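Local coordinates for protein catechol O-methyltransferase (Niastella koreensis GR20-10, PDB 7CVV) that transfers the methyl group of S-adenosylmethionine to either hydroxyl of catechol-like compounds with the help of magnesium, giving guaiacol-type products, at residues A[88-93]-A[115-120]. Sequence-based numbering, arbitrary orientation.
Sequences LEYDPK and TGKAID. With SAM (S-adenosylmethionine), chain D.
Glu89 and Thr115 pair as a parallel beta bridge, and the one backbone hydrogen bond across the contact follows it: Gly116 N donates to Glu89 O at 3.0 Å. The same oxygen also takes a CA-H...O contact from Thr115 CA. Gly116 has a positive phi (135°), and at its backbone angles a side chain would jam against the preceding carbonyl oxygen.

Polar contacts to S-adenosylmethionine divide between the segments. Glu89 carries CG anti to its backbone nitrogen (chi1 -180°) and bends at chi2, which turns the carboxylate from Thr115 to the ribose: OE1 accepts from SAM O3' at 2.6 Å and OE2 from SAM O2'. The carboxylate is fixed further by Asp91 N, which reaches Glu89 OE2 on its anti side at 2.8 Å, and by the backbone nitrogens of Thr66 and Leu67 at OE1. A glutamine here would probably leave one ribose hydroxyl or one backbone N-H without an acceptor. From the other segment, Ala118 N donates to adenine N1 of SAM at 3.3 Å, nearly straight at 164°.

Apolar contacts run from the buried Leu88, whose CD1 lies 4.5 Å from Ala118 CB, to the exposed edge. There Lys117 CG lies 3.6 Å from Tyr90 CD1, the two side chains running alongside each other, and Pro92 CG meets Thr115 CG2 at 3.7 Å, nearly at right angles.

The contact joins the C-terminal ends of adjacent parallel strands 84-89 and 111-115, and the turns leading into helices 92-103 and 118-127, in the Rossmann-like class I methyltransferase fold, where the acidic residue ending the second strand binds the ribose. Tyr148 of helix 145-154 and Leu64 of strand 60-64 pack on Ala118.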
loop_
_atom_site.group_PDB
_atom_site.type_symbol
_atom_site.label_atom_id
_atom_site.label_comp_id
_atom_site.label_asym_id
_atom_site.label_seq_id
_atom_site.Cartn_x
_atom_site.Cartn_y
_atom_site.Cartn_z
ATOM N N LEU A 88 0.227 22.406 -0.726
ATOM C CA LEU A 88 -0.537 23.501 -1.395
ATOM C C LEU A 88 -1.976 23.546 -0.847
ATOM O O LEU A 88 -2.582 22.447 -0.637
ATOM C CB LEU A 88 -0.508 23.302 -2.917
ATOM C CG LEU A 88 0.850 22.887 -3.485
ATOM C CD1 LEU A 88 0.878 22.913 -5.009
ATOM C CD2 LEU A 88 1.963 23.757 -2.913
ATOM N N GLU A 89 -2.491 24.767 -0.621
ATOM C CA GLU A 89 -3.817 25.037 0.001
ATOM C C GLU A 89 -4.437 26.314 -0.590
ATOM O O GLU A 89 -3.858 27.395 -0.415
ATOM C CB GLU A 89 -3.666 25.150 1.522
ATOM C CG GLU A 89 -4.968 25.424 2.241
ATOM C CD GLU A 89 -6.122 24.525 1.806
ATOM O OE1 GLU A 89 -5.970 23.276 1.868
ATOM O OE2 GLU A 89 -7.172 25.070 1.389
ATOM N N TYR A 90 -5.599 26.199 -1.235
ATOM C CA TYR A 90 -6.321 27.340 -1.849
ATOM C C TYR A 90 -6.816 28.295 -0.752
ATOM O O TYR A 90 -6.886 29.498 -0.959
ATOM C CB TYR A 90 -7.470 26.808 -2.701
ATOM C CG TYR A 90 -8.435 27.844 -3.218
ATOM C CD1 TYR A 90 -8.129 28.619 -4.331
ATOM C CD2 TYR A 90 -9.685 27.999 -2.636
ATOM C CE1 TYR A 90 -9.028 29.540 -4.843
ATOM C CE2 TYR A 90 -10.595 28.916 -3.134
ATOM C CZ TYR A 90 -10.268 29.687 -4.237
ATOM O OH TYR A 90 -11.171 30.596 -4.702
ATOM N N ASP A 91 -7.157 27.743 0.404
ATOM C CA ASP A 91 -7.959 28.433 1.439
ATOM C C ASP A 91 -7.021 29.016 2.498
ATOM O O ASP A 91 -6.343 28.293 3.221
ATOM C CB ASP A 91 -9.031 27.484 1.973
ATOM C CG ASP A 91 -10.080 28.231 2.767
ATOM O OD1 ASP A 91 -9.691 29.094 3.594
ATOM O OD2 ASP A 91 -11.259 27.989 2.509
ATOM N N PRO A 92 -6.894 30.359 2.579
ATOM C CA PRO A 92 -6.006 30.980 3.570
ATOM C C PRO A 92 -6.390 30.702 5.031
ATOM O O PRO A 92 -5.502 30.638 5.856
ATOM C CB PRO A 92 -6.122 32.475 3.229
ATOM C CG PRO A 92 -6.453 32.457 1.741
ATOM C CD PRO A 92 -7.475 31.346 1.645
ATOM N N LYS A 93 -7.682 30.542 5.326
ATOM C CA LYS A 93 -8.119 30.103 6.671
ATOM C C LYS A 93 -7.476 28.740 6.961
ATOM O O LYS A 93 -6.905 28.570 8.075
ATOM C CB LYS A 93 -9.642 30.009 6.800
ATOM C CG LYS A 93 -10.113 29.884 8.248
ATOM C CD LYS A 93 -11.606 29.756 8.437
ATOM C CE LYS A 93 -12.133 28.463 7.863
ATOM N NZ LYS A 93 -13.578 28.324 8.122
ATOM N N THR A 115 0.031 29.066 -0.176
ATOM C CA THR A 115 -1.398 29.439 -0.374
ATOM C C THR A 115 -1.631 29.789 -1.842
ATOM O O THR A 115 -0.758 30.420 -2.411
ATOM C CB THR A 115 -1.782 30.610 0.529
ATOM O OG1 THR A 115 -1.270 30.327 1.831
ATOM C CG2 THR A 115 -3.278 30.822 0.598
ATOM N N GLY A 116 -2.750 29.374 -2.431
ATOM C CA GLY A 116 -3.077 29.627 -3.850
ATOM C C GLY A 116 -3.624 28.382 -4.530
ATOM O O GLY A 116 -3.581 27.307 -3.893
ATOM N N LYS A 117 -4.124 28.510 -5.764
ATOM C CA LYS A 117 -4.618 27.357 -6.554
ATOM C C LYS A 117 -3.415 26.480 -6.890
ATOM O O LYS A 117 -2.372 27.029 -7.257
ATOM C CB LYS A 117 -5.344 27.773 -7.835
ATOM C CG LYS A 117 -6.764 28.267 -7.624
ATOM C CD LYS A 117 -7.232 29.305 -8.629
ATOM C CE LYS A 117 -7.798 28.697 -9.898
ATOM N NZ LYS A 117 -8.257 29.750 -10.839
ATOM N N ALA A 118 -3.568 25.166 -6.745
ATOM C CA ALA A 118 -2.581 24.140 -7.152
ATOM C C ALA A 118 -2.173 24.382 -8.611
ATOM O O ALA A 118 -0.987 24.418 -8.859
ATOM C CB ALA A 118 -3.148 22.750 -6.949
ATOM N N ILE A 119 -3.110 24.584 -9.539
ATOM C CA ILE A 119 -2.791 24.686 -10.998
ATOM C C ILE A 119 -1.943 25.947 -11.310
ATOM O O ILE A 119 -1.470 26.073 -12.451
ATOM C CB ILE A 119 -4.080 24.596 -11.838
ATOM C CG1 ILE A 119 -3.790 24.020 -13.222
ATOM C CG2 ILE A 119 -4.815 25.926 -11.931
ATOM C CD1 ILE A 119 -3.716 22.508 -13.246
ATOM N N ASP A 120 -1.748 26.860 -10.355
ATOM C CA ASP A 120 -0.897 28.076 -10.510
ATOM C C ASP A 120 0.454 27.888 -9.806
ATOM O O ASP A 120 1.468 28.443 -10.302
ATOM C CB ASP A 120 -1.544 29.314 -9.885
ATOM C CG ASP A 120 -2.825 29.769 -10.549
ATOM O OD1 ASP A 120 -3.101 29.311 -11.660
ATOM O OD2 ASP A 120 -3.546 30.557 -9.933
HETATM N N SAM D . -5.193 15.709 3.036
HETATM C CA SAM D . -5.692 16.525 4.175
HETATM C C SAM D . -5.701 15.667 5.452
HETATM O O SAM D . -5.476 16.236 6.535
HETATM O OXT SAM D . -5.916 14.452 5.315
HETATM C CB SAM D . -7.110 17.027 3.876
HETATM C CG SAM D . -7.269 17.871 2.586
HETATM S SD SAM D . -9.047 18.103 2.306
HETATM C CE SAM D . -9.462 16.500 1.611
HETATM C "C5'" SAM D . -9.183 19.160 0.840
HETATM C "C4'" SAM D . -8.417 20.458 0.894
HETATM O "O4'" SAM D . -8.099 20.852 -0.461
HETATM C "C3'" SAM D . -9.148 21.643 1.527
HETATM O "O3'" SAM D . -8.311 22.248 2.501
HETATM C "C2'" SAM D . -9.376 22.594 0.350
HETATM O "O2'" SAM D . -9.278 23.952 0.699
HETATM C "C1'" SAM D . -8.193 22.247 -0.539
HETATM N N9 SAM D . -8.364 22.613 -1.933
HETATM C C8 SAM D . -9.516 22.486 -2.670
HETATM N N7 SAM D . -9.373 22.879 -3.914
HETATM C C5 SAM D . -8.043 23.255 -4.012
HETATM C C6 SAM D . -7.284 23.747 -5.086
HETATM N N6 SAM D . -7.797 23.951 -6.295
HETATM N N1 SAM D . -5.969 23.997 -4.867
HETATM C C2 SAM D . -5.481 23.775 -3.641
HETATM N N3 SAM D . -6.109 23.343 -2.546
HETATM C C4 SAM D . -7.404 23.087 -2.799
#